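Local coordinates for protein synthesis inhibitor I (Hordeum vulgare, PDB 4FBB) that belongs to the ribosome-inactivating protein family of plants and holds an adenine in a pocket between its mixed sheet and a long helix, at residues L14-F19 with W64-L69; A76-A81 with A145-T150; N86-G91 with A177-T182; W100-G105 with V113-T118; V132-Q137 with L171-E176. The protein carries 3 engineered substitutions. All coordinates share one frame; numbering follows the deposited sequence.

In the fold
The five contacts build up the mixed sheet and the helices packed on it, with adenine where sheet and helix meet. Contact 1 pairs one outermost strand, 16-20, with its neighbour; V67 and L69 bond to L80 and L78 of contact 2, and A81 bonds to E90 and G91 of contact 3, so the strands continue toward contact 4. Contacts 3, 4 and 5 touch adenine, with L89 and R179, G117, and L171 and E176. Contacts 3 and 5 share helix 157-179, their centres about 11 Å apart; the centre of contact 3 lies about 1 Å from that of the chain. Farther out, in contact 2, the nearest atoms of L80's side chain and adenine are about 9 Å apart.

Contact 1: L14-F19 with W64-L69; sequences LFTATF and WFHVVL
F15 and F65 form the apolar centre, an offset, nearly parallel pair (12°) with little overlap, in which F15 CZ comes 3.5 Å from F65 CG. F65 CB makes a CH-pi contact over one face of the F15 ring. In both, CG sits between the backbone N and the carbonyl carbon (chi1 62° and 67°), and the rings touch K38 and L39 of helix 25-39; A17 meets F31 and I35 of that helix. On the sheet face that carries T16, H66, T18 and V68, T16 CG2 touches H66 CB at 3.5 Å, and T18 CG2 reaches V68 CB at 4.0 Å. H66 NE2 bonds V10 O. The polar edge is a parallel ladder: L14 N gives to W64 O (2.8 Å), H66 N to F15 O, A17 N to H66 O, V68 N to A17 O and F19 N to V68 O. Backbone bonds therefore hold this outermost strand, while its side chains give one face that is apolar toward a helix and another that carries exposed threonines.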
# COMPACT_ATOMS: atom_id res chain seq x y z
N LEU A 14 -14.35 -0.98 4.31
CA LEU A 14 -15.22 -0.97 3.14
C LEU A 14 -15.21 -2.32 2.42
O LEU A 14 -16.13 -2.64 1.66
CB LEU A 14 -14.79 0.15 2.18
CG LEU A 14 -14.98 1.58 2.68
CD1 LEU A 14 -13.90 2.51 2.16
CD2 LEU A 14 -16.35 2.10 2.28
N PHE A 15 -14.17 -3.11 2.66
CA PHE A 15 -14.06 -4.48 2.15
C PHE A 15 -12.89 -5.11 2.86
O PHE A 15 -12.09 -4.42 3.48
CB PHE A 15 -13.83 -4.49 0.63
CG PHE A 15 -12.56 -3.82 0.20
CD1 PHE A 15 -12.53 -2.46 -0.07
CD2 PHE A 15 -11.38 -4.55 0.07
CE1 PHE A 15 -11.36 -1.83 -0.46
CE2 PHE A 15 -10.20 -3.94 -0.32
CZ PHE A 15 -10.19 -2.57 -0.58
N THR A 16 -12.77 -6.44 2.78
CA THR A 16 -11.58 -7.09 3.30
C THR A 16 -10.97 -8.00 2.24
O THR A 16 -11.67 -8.79 1.62
CB THR A 16 -11.85 -7.87 4.59
OG1 THR A 16 -12.84 -8.88 4.34
CG2 THR A 16 -12.36 -6.94 5.67
N ALA A 17 -9.67 -7.86 2.03
CA ALA A 17 -8.95 -8.75 1.12
C ALA A 17 -8.17 -9.73 1.97
O ALA A 17 -7.55 -9.33 2.96
CB ALA A 17 -8.02 -7.94 0.23
N THR A 18 -8.19 -11.00 1.60
CA THR A 18 -7.56 -12.04 2.40
C THR A 18 -6.47 -12.76 1.61
O THR A 18 -6.64 -13.01 0.42
CB THR A 18 -8.62 -13.07 2.87
OG1 THR A 18 -9.74 -12.38 3.44
CG2 THR A 18 -8.03 -14.01 3.89
N PHE A 19 -5.36 -13.09 2.26
CA PHE A 19 -4.32 -13.89 1.62
C PHE A 19 -3.71 -14.92 2.55
O PHE A 19 -3.40 -14.64 3.71
CB PHE A 19 -3.23 -13.01 0.99
CG PHE A 19 -2.15 -13.79 0.29
CD1 PHE A 19 -2.43 -14.52 -0.86
CD2 PHE A 19 -0.85 -13.79 0.78
CE1 PHE A 19 -1.43 -15.24 -1.51
CE2 PHE A 19 0.15 -14.50 0.14
CZ PHE A 19 -0.14 -15.23 -1.01
N TRP A 64 -11.48 3.10 5.43
CA TRP A 64 -10.52 2.07 5.76
C TRP A 64 -10.93 0.75 5.11
O TRP A 64 -12.10 0.55 4.77
CB TRP A 64 -10.44 1.89 7.29
CG TRP A 64 -9.97 3.14 8.01
CD1 TRP A 64 -10.73 4.22 8.35
CD2 TRP A 64 -8.64 3.42 8.45
NE1 TRP A 64 -9.95 5.16 8.99
CE2 TRP A 64 -8.66 4.69 9.06
CE3 TRP A 64 -7.43 2.72 8.40
CZ2 TRP A 64 -7.52 5.28 9.61
CZ3 TRP A 64 -6.30 3.31 8.95
CH2 TRP A 64 -6.35 4.58 9.55
N PHE A 65 -9.96 -0.13 4.93
CA PHE A 65 -10.26 -1.51 4.55
C PHE A 65 -9.31 -2.40 5.33
O PHE A 65 -8.30 -1.93 5.87
CB PHE A 65 -10.16 -1.72 3.03
CG PHE A 65 -8.78 -1.58 2.47
CD1 PHE A 65 -8.25 -0.33 2.18
CD2 PHE A 65 -8.01 -2.70 2.20
CE1 PHE A 65 -6.98 -0.19 1.66
CE2 PHE A 65 -6.75 -2.58 1.67
CZ PHE A 65 -6.22 -1.33 1.40
N HIS A 66 -9.63 -3.69 5.41
CA HIS A 66 -8.77 -4.62 6.12
C HIS A 66 -8.08 -5.58 5.17
O HIS A 66 -8.65 -5.97 4.15
CB HIS A 66 -9.56 -5.41 7.15
CG HIS A 66 -9.96 -4.61 8.35
ND1 HIS A 66 -10.76 -5.11 9.34
CD2 HIS A 66 -9.65 -3.33 8.71
CE1 HIS A 66 -10.94 -4.18 10.27
NE2 HIS A 66 -10.27 -3.10 9.91
N VAL A 67 -6.86 -5.96 5.50
CA VAL A 67 -6.16 -7.04 4.82
C VAL A 67 -5.84 -8.09 5.87
O VAL A 67 -5.32 -7.77 6.94
CB VAL A 67 -4.88 -6.54 4.14
CG1 VAL A 67 -3.94 -7.70 3.81
CG2 VAL A 67 -5.22 -5.73 2.91
N VAL A 68 -6.17 -9.34 5.56
CA VAL A 68 -5.96 -10.45 6.48
C VAL A 68 -4.87 -11.38 5.93
O VAL A 68 -5.02 -11.93 4.84
CB VAL A 68 -7.27 -11.23 6.65
CG1 VAL A 68 -7.05 -12.45 7.50
CG2 VAL A 68 -8.33 -10.34 7.27
N LEU A 69 -3.78 -11.55 6.68
CA LEU A 69 -2.71 -12.45 6.28
C LEU A 69 -2.72 -13.68 7.18
O LEU A 69 -2.63 -13.55 8.40
CB LEU A 69 -1.35 -11.75 6.33
CG LEU A 69 -1.30 -10.40 5.62
CD1 LEU A 69 0.04 -9.73 5.83
CD2 LEU A 69 -1.58 -10.59 4.13

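Contact 2: A76-A81 with A145-T150; sequences AGLTLA and ALHGRT
H147 and L78 meet most closely, the imidazole lying with L78 N over one face. Its CD2 comes 3.5 Å from L78 CA and 3.8 Å from L78 CB, so the ring rests on L78. The outer end of the ring reaches the backbone of G77 and A76: NE2 is 2.9 Å from G77 O, and CE1 is 3.6 Å from A76 O. With CG anti to the backbone N (chi1 -159°), the ring is sent from helix 136-147 toward the strand. Next to it the leucines pack at an oblique angle, L78 CD2 meeting L146 CD2 at 3.7 Å; L80 CD2 touches the same methyl more loosely, at 4.5 Å.

What positions these groups lies farther out. L78 and L80 bond through their backbones to L69 and V67 of the neighbouring strand 64-70, and both side chains also reach L170 of helix 157-179, while L146 packs on A166 and F92. Later in the chain, R149 N bonds back to L146 O (3.1 Å), and the R149 side chain makes a cation-pi contact with W100 and bonds Q160. The whole is helix-on-sheet packing, in which L146 and H147 of helix 136-147 close over strand 78-83 of the mixed sheet in a ribosome-inactivating protein fold.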
# COMPACT_ATOMS: atom_id res chain seq x y z
N ALA A 76 -6.42 -18.13 11.93
CA ALA A 76 -7.08 -16.83 12.10
C ALA A 76 -6.15 -15.72 11.65
O ALA A 76 -4.93 -15.83 11.74
CB ALA A 76 -7.49 -16.62 13.55
N GLY A 77 -6.74 -14.63 11.17
CA GLY A 77 -5.95 -13.60 10.53
C GLY A 77 -5.12 -12.69 11.40
O GLY A 77 -5.49 -12.38 12.53
N LEU A 78 -3.96 -12.29 10.88
CA LEU A 78 -3.32 -11.06 11.33
C LEU A 78 -3.97 -9.98 10.50
O LEU A 78 -3.85 -9.97 9.27
CB LEU A 78 -1.82 -11.06 11.08
CG LEU A 78 -1.22 -9.64 11.12
CD1 LEU A 78 -1.32 -9.05 12.52
CD2 LEU A 78 0.22 -9.61 10.63
N THR A 79 -4.68 -9.07 11.16
CA THR A 79 -5.45 -8.07 10.43
C THR A 79 -4.70 -6.74 10.31
O THR A 79 -4.19 -6.22 11.31
CB THR A 79 -6.85 -7.85 11.06
OG1 THR A 79 -7.56 -9.09 11.09
CG2 THR A 79 -7.64 -6.84 10.25
N LEU A 80 -4.63 -6.21 9.09
CA LEU A 80 -4.01 -4.92 8.86
C LEU A 80 -5.10 -3.87 8.68
O LEU A 80 -6.12 -4.14 8.06
CB LEU A 80 -3.10 -4.96 7.63
CG LEU A 80 -1.98 -6.01 7.65
CD1 LEU A 80 -0.94 -5.74 6.57
CD2 LEU A 80 -1.32 -6.07 9.03
N ALA A 81 -4.88 -2.68 9.24
CA ALA A 81 -5.81 -1.56 9.10
C ALA A 81 -5.21 -0.52 8.19
O ALA A 81 -4.20 0.11 8.52
CB ALA A 81 -6.12 -0.96 10.45
N ALA A 145 5.43 -12.75 14.05
CA ALA A 145 5.96 -11.82 15.05
C ALA A 145 4.97 -10.72 15.45
O ALA A 145 5.01 -10.22 16.58
CB ALA A 145 7.26 -11.22 14.56
N LEU A 146 4.11 -10.32 14.52
CA LEU A 146 3.13 -9.27 14.76
C LEU A 146 1.91 -9.86 15.44
O LEU A 146 1.40 -9.32 16.42
CB LEU A 146 2.69 -8.66 13.43
CG LEU A 146 2.82 -7.15 13.22
CD1 LEU A 146 4.26 -6.80 12.91
CD2 LEU A 146 1.90 -6.69 12.11
N HIS A 147 1.43 -10.97 14.89
CA HIS A 147 0.23 -11.62 15.39
C HIS A 147 0.49 -12.22 16.77
O HIS A 147 -0.45 -12.45 17.54
CB HIS A 147 -0.20 -12.71 14.41
CG HIS A 147 -1.63 -13.12 14.54
ND1 HIS A 147 -2.03 -14.43 14.67
CD2 HIS A 147 -2.77 -12.38 14.54
CE1 HIS A 147 -3.35 -14.49 14.74
NE2 HIS A 147 -3.82 -13.26 14.67
N GLY A 148 1.76 -12.45 17.08
CA GLY A 148 2.15 -13.03 18.35
C GLY A 148 2.29 -12.00 19.46
O GLY A 148 2.46 -12.36 20.63
N ARG A 149 2.23 -10.72 19.09
CA ARG A 149 2.37 -9.63 20.05
C ARG A 149 1.24 -9.65 21.09
O ARG A 149 0.07 -9.77 20.74
CB ARG A 149 2.38 -8.29 19.30
CG ARG A 149 3.06 -7.16 20.05
CD ARG A 149 3.13 -5.90 19.22
NE ARG A 149 3.73 -4.82 20.00
CZ ARG A 149 5.04 -4.66 20.15
NH1 ARG A 149 5.88 -5.50 19.56
NH2 ARG A 149 5.51 -3.65 20.88
N THR A 150 1.59 -9.55 22.37
CA THR A 150 0.58 -9.63 23.43
C THR A 150 0.43 -8.33 24.21
O THR A 150 1.43 -7.65 24.48
CB THR A 150 0.88 -10.77 24.43
OG1 THR A 150 1.77 -10.28 25.44
CG2 THR A 150 1.52 -11.96 23.71

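Contact 3: N86-G91 with A177-T182; sequences NIYLEG and ATRFQT. With ADE (adenine), chain E.
R179 and N86 meet at the adenine pocket of this ribosome-inactivating protein fold, where a helix end faces the loop before strand 89-93. Hydrogen bonds come first. R179 NH2 reaches N86 O at 2.8 Å and nearly straight (169°), the acceptor lying in the guanidinium plane. The same group grips the ligand: NH1 is 3.1 Å and NH2 3.3 Å from adenine N3, while NH1 also forms a salt bridge to E176, which should help to fix the rotation of the guanidinium. W214 adds a cation-pi contact to this charged group. From the strand, L89 N bonds adenine N1 at 3.0 Å. An Asx turn, Y88 N to N86 OD1, shapes the loop.

Apolar contact lies behind. I87 CD1 touches R179 CG (3.9 Å) and T178 CG2 (4.0 Å), and the arginine runs extended from CG to NE (chi3 175°) past the isoleucine, the two chains pointing in opposite directions.

Ring contacts come last: the Y88 ring faces adenine, and its plane is turned 58° from the guanidinium, whose NH2 approaches the ring obliquely. Adenine C2 sits 3.4 Å above the Y88 ring plane, offset toward the rim.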
# COMPACT_ATOMS: atom_id res chain seq x y z
N ASN A 86 -5.41 6.61 0.69
CA ASN A 86 -4.00 6.66 0.31
C ASN A 86 -3.23 5.38 0.65
O ASN A 86 -1.99 5.37 0.57
CB ASN A 86 -3.29 7.87 0.94
CG ASN A 86 -3.22 7.80 2.46
OD1 ASN A 86 -3.81 6.91 3.08
ND2 ASN A 86 -2.53 8.76 3.06
N ILE A 87 -3.96 4.34 1.04
CA ILE A 87 -3.39 3.02 1.30
C ILE A 87 -2.32 3.06 2.39
O ILE A 87 -1.33 2.32 2.35
CB ILE A 87 -2.88 2.36 -0.01
CG1 ILE A 87 -3.86 2.65 -1.16
CG2 ILE A 87 -2.76 0.85 0.18
CD1 ILE A 87 -3.32 2.27 -2.55
N TYR A 88 -2.53 3.92 3.38
CA TYR A 88 -1.59 4.00 4.48
C TYR A 88 -1.89 2.98 5.57
O TYR A 88 -3.04 2.81 5.99
CB TYR A 88 -1.49 5.44 5.03
CG TYR A 88 -0.24 6.11 4.53
CD1 TYR A 88 -0.17 6.59 3.23
CD2 TYR A 88 0.88 6.23 5.33
CE1 TYR A 88 0.98 7.18 2.74
CE2 TYR A 88 2.04 6.81 4.86
CZ TYR A 88 2.08 7.30 3.57
OH TYR A 88 3.23 7.89 3.09
N LEU A 89 -0.84 2.28 6.00
CA LEU A 89 -0.98 1.33 7.09
C LEU A 89 -0.81 2.10 8.38
O LEU A 89 0.20 2.76 8.58
CB LEU A 89 0.08 0.22 7.02
CG LEU A 89 0.07 -0.74 8.22
CD1 LEU A 89 -1.27 -1.46 8.32
CD2 LEU A 89 1.22 -1.74 8.17
N GLU A 90 -1.81 2.00 9.25
CA GLU A 90 -1.79 2.73 10.51
C GLU A 90 -1.98 1.82 11.71
O GLU A 90 -1.59 2.17 12.83
CB GLU A 90 -2.83 3.85 10.51
CG GLU A 90 -2.45 5.06 9.67
CD GLU A 90 -1.18 5.73 10.17
OE1 GLU A 90 -0.82 5.53 11.35
OE2 GLU A 90 -0.54 6.48 9.39
N GLY A 91 -2.56 0.65 11.48
CA GLY A 91 -2.83 -0.29 12.56
C GLY A 91 -2.69 -1.76 12.21
O GLY A 91 -2.79 -2.15 11.05
N ALA A 177 3.02 -3.10 -2.92
CA ALA A 177 2.58 -4.05 -3.94
C ALA A 177 1.26 -3.60 -4.58
O ALA A 177 1.09 -3.69 -5.81
CB ALA A 177 2.41 -5.42 -3.32
N THR A 178 0.32 -3.13 -3.76
CA THR A 178 -0.95 -2.62 -4.28
C THR A 178 -0.68 -1.40 -5.17
O THR A 178 -1.22 -1.29 -6.27
CB THR A 178 -1.94 -2.27 -3.15
OG1 THR A 178 -2.33 -3.45 -2.45
CG2 THR A 178 -3.19 -1.61 -3.69
N ARG A 179 0.18 -0.50 -4.70
CA ARG A 179 0.49 0.72 -5.45
C ARG A 179 1.25 0.49 -6.75
O ARG A 179 1.03 1.21 -7.72
CB ARG A 179 1.30 1.68 -4.59
CG ARG A 179 0.50 2.30 -3.47
CD ARG A 179 1.44 2.76 -2.39
NE ARG A 179 0.76 3.47 -1.31
CZ ARG A 179 1.27 3.63 -0.10
NH1 ARG A 179 2.46 3.12 0.19
NH2 ARG A 179 0.59 4.30 0.83
N PHE A 180 2.16 -0.48 -6.76
CA PHE A 180 3.04 -0.67 -7.93
C PHE A 180 3.01 -2.07 -8.49
O PHE A 180 3.14 -3.05 -7.76
CB PHE A 180 4.49 -0.30 -7.58
CG PHE A 180 4.65 1.13 -7.15
CD1 PHE A 180 4.72 2.15 -8.09
CD2 PHE A 180 4.69 1.46 -5.81
CE1 PHE A 180 4.84 3.48 -7.70
CE2 PHE A 180 4.81 2.78 -5.41
CZ PHE A 180 4.89 3.79 -6.36
N GLN A 181 2.85 -2.14 -9.81
CA GLN A 181 2.89 -3.42 -10.53
C GLN A 181 4.31 -3.97 -10.53
O GLN A 181 4.53 -5.18 -10.58
CB GLN A 181 2.39 -3.25 -11.96
CG GLN A 181 0.95 -2.76 -12.08
CD GLN A 181 0.37 -2.92 -13.47
OE1 GLN A 181 0.11 -1.94 -14.18
NE2 GLN A 181 0.15 -4.17 -13.86
N THR A 182 5.29 -3.07 -10.49
CA THR A 182 6.68 -3.52 -10.40
C THR A 182 6.89 -4.29 -9.10
O THR A 182 7.40 -5.41 -9.10
CB THR A 182 7.64 -2.35 -10.43
OG1 THR A 182 7.16 -1.36 -9.52
CG2 THR A 182 7.71 -1.76 -11.83
N9 ADE E . 4.80 4.07 2.94
C8 ADE E . 5.81 4.40 3.81
N7 ADE E . 5.46 4.29 5.07
C5 ADE E . 4.14 3.86 5.02
C6 ADE E . 3.19 3.56 6.02
N6 ADE E . 3.40 3.64 7.33
N1 ADE E . 1.97 3.16 5.60
C2 ADE E . 1.71 3.07 4.29
N3 ADE E . 2.51 3.33 3.27
C4 ADE E . 3.72 3.74 3.71

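Contact 4: W100-G105 with V113-T118; sequences WELTPG and VGFGGT. With ADE (adenine), chain E.
V113 N donates to E101 O at 3.0 Å, almost straight (176°) and in the carbonyl plane, the one hydrogen bond that ties the two segments. The valine then turns CG1 to L102 CD2 (3.7 Å), while its CA and CG2 lie near the W100 ring. F115 follows, CG between backbone N and carbonyl carbon (chi1 53°), a setting that brings the ring back under V113: V113 CG1 stands 3.5 Å above the ring plane, over its centre. F115 CE1 meets L102 CD2 at 3.6 Å, so that one methyl serves both residues. At G116 the CA approaches L102 O at 3.6 Å in a CA-H...O contact. G117 passes by L102 CB, and its O faces adenine N6 at a doubtfully short distance. W100 and L102 bond through the backbone to strand 89-93, and E101 to strand 111-112; F115 rests on Q160 and A163 of helix 157-179, and W100 packs against F92, setting the loop between sheet edge and long helix.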
# COMPACT_ATOMS: atom_id res chain seq x y z
N TRP A 100 -2.80 -2.58 17.53
CA TRP A 100 -1.57 -1.82 17.69
C TRP A 100 -1.56 -0.73 16.62
O TRP A 100 -2.01 -0.97 15.49
CB TRP A 100 -0.35 -2.74 17.54
CG TRP A 100 -0.31 -3.88 18.54
CD1 TRP A 100 -0.84 -5.13 18.38
CD2 TRP A 100 0.30 -3.87 19.83
NE1 TRP A 100 -0.59 -5.90 19.49
CE2 TRP A 100 0.10 -5.14 20.41
CE3 TRP A 100 0.99 -2.90 20.57
CZ2 TRP A 100 0.56 -5.47 21.68
CZ3 TRP A 100 1.45 -3.23 21.84
CH2 TRP A 100 1.23 -4.50 22.38
N GLU A 101 -1.08 0.46 16.96
CA GLU A 101 -1.10 1.56 16.00
C GLU A 101 0.27 2.20 15.79
O GLU A 101 1.15 2.13 16.65
CB GLU A 101 -2.13 2.62 16.39
CG GLU A 101 -1.86 3.31 17.71
CD GLU A 101 -2.86 4.43 18.00
OE1 GLU A 101 -3.56 4.86 17.06
OE2 GLU A 101 -2.93 4.88 19.16
N LEU A 102 0.44 2.83 14.62
CA LEU A 102 1.73 3.37 14.20
C LEU A 102 1.78 4.89 14.32
O LEU A 102 2.82 5.52 14.07
CB LEU A 102 2.05 2.91 12.78
CG LEU A 102 2.34 1.40 12.68
CD1 LEU A 102 2.20 0.84 11.26
CD2 LEU A 102 3.74 1.13 13.21
N THR A 103 0.63 5.46 14.71
CA THR A 103 0.52 6.88 15.04
C THR A 103 -0.13 7.04 16.42
O THR A 103 -1.23 6.52 16.65
CB THR A 103 -0.36 7.62 14.02
OG1 THR A 103 0.11 7.37 12.69
CG2 THR A 103 -0.37 9.13 14.30
N PRO A 104 0.52 7.78 17.34
CA PRO A 104 -0.06 7.96 18.68
C PRO A 104 -1.46 8.60 18.64
O PRO A 104 -1.63 9.65 18.00
CB PRO A 104 0.92 8.91 19.37
CG PRO A 104 2.21 8.77 18.60
CD PRO A 104 1.80 8.50 17.18
N GLY A 105 -2.43 7.96 19.28
CA GLY A 105 -3.76 8.53 19.43
C GLY A 105 -4.61 8.60 18.18
O GLY A 105 -5.66 9.25 18.17
N VAL A 113 2.51 1.25 19.14
CA VAL A 113 3.51 0.18 19.08
C VAL A 113 4.89 0.61 19.58
O VAL A 113 5.69 -0.22 20.04
CB VAL A 113 3.63 -0.40 17.65
CG1 VAL A 113 4.50 0.49 16.77
CG2 VAL A 113 4.22 -1.81 17.69
N GLY A 114 5.17 1.92 19.52
CA GLY A 114 6.45 2.43 19.99
C GLY A 114 7.29 3.08 18.91
O GLY A 114 8.32 3.70 19.20
N PHE A 115 6.86 2.95 17.66
CA PHE A 115 7.58 3.55 16.54
C PHE A 115 6.64 4.00 15.41
O PHE A 115 5.47 3.63 15.40
CB PHE A 115 8.65 2.59 16.00
CG PHE A 115 8.12 1.23 15.66
CD1 PHE A 115 7.46 1.01 14.46
CD2 PHE A 115 8.29 0.16 16.52
CE1 PHE A 115 6.97 -0.24 14.13
CE2 PHE A 115 7.81 -1.09 16.20
CZ PHE A 115 7.15 -1.29 15.01
N GLY A 116 7.15 4.82 14.49
CA GLY A 116 6.34 5.39 13.43
C GLY A 116 6.24 4.52 12.20
O GLY A 116 6.99 3.55 12.05
N GLY A 117 5.32 4.87 11.30
CA GLY A 117 5.05 4.07 10.12
C GLY A 117 5.87 4.45 8.89
O GLY A 117 5.75 3.81 7.85
N THR A 118 6.70 5.48 9.01
CA THR A 118 7.49 5.96 7.88
C THR A 118 8.75 5.11 7.71
O THR A 118 9.28 4.56 8.68
CB THR A 118 7.90 7.44 8.07
OG1 THR A 118 6.76 8.21 8.49
CG2 THR A 118 8.44 8.02 6.76
N9 ADE E . 4.80 4.07 2.94
C8 ADE E . 5.81 4.40 3.81
N7 ADE E . 5.46 4.29 5.07
C5 ADE E . 4.14 3.86 5.02
C6 ADE E . 3.19 3.56 6.02
N6 ADE E . 3.40 3.64 7.33
N1 ADE E . 1.97 3.16 5.60
C2 ADE E . 1.71 3.07 4.29
N3 ADE E . 2.51 3.33 3.27
C4 ADE E . 3.72 3.74 3.71

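Contact 5: V132-Q137 with L171-E176; sequences VALGRQ and LLMVNE. With ADE (adenine), chain E.
M173 SD takes a weak hydrogen bond from G135 N, at 3.6 Å, the one polar bond that crosses between the segments. L134 CB lies at the same sulfur, also 3.6 Å away. A bend at the end of the methionine (chi3 80°) lays CE 3.3 Å from G135 O, so SD and CE lie against the backbone of G135, the N-cap of helix 136-147. L134 and M173 run antiparallel, and L134 lies across L172, its CD1 3.5 Å from L172 CB. V132 CB adds a looser touch to L172 CD1 at 4.0 Å. The long helix carries a wider pi-type turn here, with E176 N bonded to L171 O at 2.7 Å. Elsewhere round that turn, L171 CD2 lies 3.6 Å from adenine N1, on the opposite face of the base from Y88, and E176 OE2, bonded to Y119, takes a weak bond from adenine N9. The contact is mainly apolar packing, with one weak N-H...S bond, while this same turn presents its other residues to the ligand.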
# COMPACT_ATOMS: atom_id res chain seq x y z
N VAL A 132 16.00 -4.48 2.55
CA VAL A 132 14.98 -5.31 3.18
C VAL A 132 14.69 -6.57 2.36
O VAL A 132 14.37 -6.50 1.17
CB VAL A 132 13.67 -4.54 3.36
CG1 VAL A 132 12.70 -5.36 4.19
CG2 VAL A 132 13.93 -3.20 4.01
N ALA A 133 14.79 -7.73 3.00
CA ALA A 133 14.51 -9.00 2.33
C ALA A 133 13.01 -9.32 2.39
O ALA A 133 12.40 -9.27 3.46
CB ALA A 133 15.32 -10.13 2.95
N LEU A 134 12.44 -9.63 1.24
CA LEU A 134 11.04 -10.07 1.16
C LEU A 134 10.98 -11.49 0.59
O LEU A 134 11.93 -11.96 -0.03
CB LEU A 134 10.24 -9.13 0.26
CG LEU A 134 10.38 -7.63 0.58
CD1 LEU A 134 9.62 -6.83 -0.44
CD2 LEU A 134 9.86 -7.35 1.98
N GLY A 135 9.86 -12.16 0.81
CA GLY A 135 9.70 -13.53 0.38
C GLY A 135 8.64 -14.21 1.21
O GLY A 135 8.11 -13.61 2.15
N ARG A 136 8.33 -15.47 0.89
CA ARG A 136 7.26 -16.18 1.58
C ARG A 136 7.57 -16.36 3.07
O ARG A 136 6.68 -16.21 3.91
CB ARG A 136 7.00 -17.54 0.92
CG ARG A 136 5.74 -18.23 1.42
CD ARG A 136 5.57 -19.63 0.85
NE ARG A 136 5.35 -19.63 -0.60
CZ ARG A 136 4.19 -19.34 -1.18
NH1 ARG A 136 3.15 -18.99 -0.44
NH2 ARG A 136 4.07 -19.39 -2.50
N GLN A 137 8.82 -16.70 3.39
CA GLN A 137 9.20 -16.92 4.78
C GLN A 137 9.27 -15.60 5.55
O GLN A 137 8.81 -15.52 6.69
CB GLN A 137 10.52 -17.68 4.89
CG GLN A 137 10.70 -18.37 6.23
CD GLN A 137 9.54 -19.29 6.54
OE1 GLN A 137 9.26 -20.23 5.80
NE2 GLN A 137 8.84 -19.02 7.64
N LEU A 171 4.59 -3.69 4.59
CA LEU A 171 4.36 -2.48 3.80
C LEU A 171 4.79 -2.73 2.37
O LEU A 171 4.11 -2.34 1.41
CB LEU A 171 5.16 -1.31 4.36
CG LEU A 171 4.68 -0.66 5.65
CD1 LEU A 171 5.58 0.53 5.97
CD2 LEU A 171 3.25 -0.21 5.51
N LEU A 172 5.92 -3.40 2.22
CA LEU A 172 6.47 -3.68 0.91
C LEU A 172 5.64 -4.72 0.18
O LEU A 172 5.26 -4.51 -0.97
CB LEU A 172 7.93 -4.09 1.03
CG LEU A 172 8.83 -2.89 1.29
CD1 LEU A 172 10.19 -3.32 1.81
CD2 LEU A 172 8.97 -2.08 0.02
N MET A 173 5.30 -5.81 0.87
CA MET A 173 4.63 -6.95 0.21
C MET A 173 3.11 -6.82 0.11
O MET A 173 2.45 -7.58 -0.61
CB MET A 173 5.03 -8.26 0.90
CG MET A 173 6.53 -8.53 0.83
SD MET A 173 7.00 -10.08 1.61
CE MET A 173 6.58 -11.27 0.32
N VAL A 174 2.54 -5.85 0.83
CA VAL A 174 1.12 -5.59 0.72
C VAL A 174 0.83 -4.20 0.15
O VAL A 174 0.21 -4.08 -0.91
CB VAL A 174 0.39 -5.78 2.06
CG1 VAL A 174 -1.06 -5.37 1.95
CG2 VAL A 174 0.48 -7.22 2.49
N ASN A 175 1.27 -3.16 0.85
CA ASN A 175 0.94 -1.79 0.48
C ASN A 175 1.61 -1.30 -0.80
O ASN A 175 0.94 -0.82 -1.71
CB ASN A 175 1.21 -0.83 1.64
CG ASN A 175 0.46 -1.21 2.89
OD1 ASN A 175 0.80 -2.18 3.57
ND2 ASN A 175 -0.59 -0.46 3.20
N GLU A 176 2.94 -1.41 -0.86
CA GLU A 176 3.67 -0.95 -2.02
C GLU A 176 3.32 -1.84 -3.21
O GLU A 176 3.31 -1.39 -4.36
CB GLU A 176 5.17 -0.94 -1.74
CG GLU A 176 5.57 -0.17 -0.46
CD GLU A 176 5.18 1.32 -0.49
OE1 GLU A 176 4.76 1.84 -1.55
OE2 GLU A 176 5.29 1.97 0.58
N9 ADE E . 4.80 4.07 2.94
C8 ADE E . 5.81 4.40 3.81
N7 ADE E . 5.46 4.29 5.07
C5 ADE E . 4.14 3.86 5.02
C6 ADE E . 3.19 3.56 6.02
N6 ADE E . 3.40 3.64 7.33
N1 ADE E . 1.97 3.16 5.60
C2 ADE E . 1.71 3.07 4.29
N3 ADE E . 2.51 3.33 3.27
C4 ADE E . 3.72 3.74 3.71